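Local structure of Spermidine/putrescine ABC transporter, periplasmic binding protein (Treponema pallidum, 2V84) at residues S161-M166 with V223-A228. The protein probably binds polyamines such as spermidine and putrescine in the periplasm as the solute-binding lipoprotein of an ABC transporter. Residues are numbered along the deposited sequence; the frame is centred on the assembly and turned at random. Where two conformers were deposited one is given.
Sequences SMMDDM and VAHGFA
Parallel strands 160-162 and 223-226, neighbours in the mixed sheet of one lobe of this periplasmic binding protein, pair at S161 and A224 and then splay apart, H225 filling the gap with its imidazole. H225 N gives a bond of 3.1 Å to S161 O, while the S161 N bond to V223 O is weak. On the face shared by S161 and A224, OG of S161 lies 3.5 Å from CB of A224; a water accepts from this hydroxyl and donates to H225 O, bridging the strands where they part. The H225 ring reaches across to M163, chi1 (-175°) turning CG away from its own N, and M163 N donates to ND1 at 3.2 Å from about 30° out of the ring plane. In the conformer given, M163 bends at chi3 (-74°) and lays CE over one face of the imidazole, a CH-pi contact 3.7 Å from CE to the ring centroid; W148 meets H225 edge-to-face. SD of M163 lies 3.7 Å from CA of G226 and makes a Met-aromatic contact with the F227 ring, 4.6 Å from its centroid. As in type II binding proteins, both strands run into helices at their C-terminal ends: D165, in the predicted spermidine site, N-caps helix 166-176 through OD2 to E168 N, and the side chain of F227, at the N-cap of helix 228-234, lies near a bound MES, probably from the crystallisation liquor.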
# COMPACT_ATOMS: atom_id res chain seq x y z
N SER A 161 9.55 -12.78 9.87
CA SER A 161 10.10 -11.62 9.18
C SER A 161 9.19 -10.41 9.36
O SER A 161 7.98 -10.54 9.64
CB SER A 161 10.29 -11.91 7.67
OG SER A 161 9.04 -12.03 6.98
N MET A 162 9.80 -9.22 9.24
CA MET A 162 9.05 -8.01 9.11
C MET A 162 9.41 -7.42 7.76
O MET A 162 10.40 -7.84 7.13
CB MET A 162 9.32 -7.03 10.27
CG MET A 162 8.75 -7.54 11.62
SD MET A 162 8.82 -6.28 12.89
CE MET A 162 7.39 -5.32 12.45
N MET A 163 8.63 -6.44 7.32
CA MET A 163 8.84 -5.86 5.99
C MET A 163 10.06 -4.96 5.92
O MET A 163 10.41 -4.31 6.91
CB MET A 163 7.59 -5.12 5.52
CG MET A 163 6.45 -6.04 5.13
SD MET A 163 5.26 -5.24 4.03
CE MET A 163 4.42 -4.17 5.17
N ASP A 164 10.70 -4.92 4.74
CA ASP A 164 11.89 -4.13 4.50
C ASP A 164 11.38 -2.76 4.06
O ASP A 164 11.59 -2.30 2.92
CB ASP A 164 12.75 -4.78 3.42
CG ASP A 164 14.13 -4.17 3.30
OD1 ASP A 164 14.40 -3.10 3.91
OD2 ASP A 164 14.95 -4.74 2.54
N ASP A 165 10.65 -2.12 4.96
CA ASP A 165 10.09 -0.82 4.69
C ASP A 165 10.09 -0.02 5.98
O ASP A 165 9.48 -0.43 6.98
CB ASP A 165 8.65 -0.92 4.15
CG ASP A 165 8.10 0.45 3.76
OD1 ASP A 165 8.35 0.91 2.61
OD2 ASP A 165 7.46 1.10 4.59
N MET A 166 10.74 1.15 5.93
CA MET A 166 10.93 2.03 7.09
C MET A 166 9.64 2.58 7.69
O MET A 166 9.47 2.61 8.90
CB MET A 166 11.83 3.21 6.70
CG MET A 166 11.96 4.28 7.77
SD MET A 166 13.08 5.57 7.24
CE MET A 166 12.02 6.41 6.05
N VAL A 223 5.30 -16.65 11.03
CA VAL A 223 4.61 -15.39 11.22
C VAL A 223 5.36 -14.40 10.34
O VAL A 223 6.58 -14.32 10.40
CB VAL A 223 4.67 -14.88 12.67
CG1 VAL A 223 3.97 -13.53 12.76
CG2 VAL A 223 4.02 -15.85 13.64
N ALA A 224 4.64 -13.65 9.52
CA ALA A 224 5.31 -12.63 8.71
C ALA A 224 4.47 -11.40 8.53
O ALA A 224 3.26 -11.47 8.43
CB ALA A 224 5.73 -13.21 7.34
N HIS A 225 5.16 -10.25 8.49
CA HIS A 225 4.55 -8.96 8.19
C HIS A 225 4.44 -8.81 6.66
O HIS A 225 5.41 -9.11 5.94
CB HIS A 225 5.51 -7.91 8.76
CG HIS A 225 5.04 -6.50 8.67
ND1 HIS A 225 5.93 -5.45 8.71
CD2 HIS A 225 3.81 -5.95 8.58
CE1 HIS A 225 5.27 -4.31 8.65
NE2 HIS A 225 3.98 -4.58 8.56
N GLY A 226 3.29 -8.39 6.15
CA GLY A 226 3.17 -8.22 4.71
C GLY A 226 1.76 -8.01 4.19
O GLY A 226 0.85 -7.77 4.96
N PHE A 227 1.60 -8.09 2.87
CA PHE A 227 0.30 -7.89 2.26
C PHE A 227 -0.44 -9.19 2.05
O PHE A 227 0.11 -10.18 1.58
CB PHE A 227 0.41 -7.12 0.95
CG PHE A 227 1.08 -5.78 1.10
CD1 PHE A 227 0.51 -4.78 1.86
CD2 PHE A 227 2.28 -5.53 0.44
CE1 PHE A 227 1.14 -3.53 1.99
CE2 PHE A 227 2.90 -4.30 0.56
CZ PHE A 227 2.34 -3.30 1.34
N ALA A 228 -1.71 -9.16 2.42
CA ALA A 228 -2.59 -10.32 2.32
C ALA A 228 -2.60 -10.93 0.92
O ALA A 228 -2.53 -12.16 0.76
CB ALA A 228 -4.00 -9.91 2.72
O HOH W 1 7.90 -9.82 6.16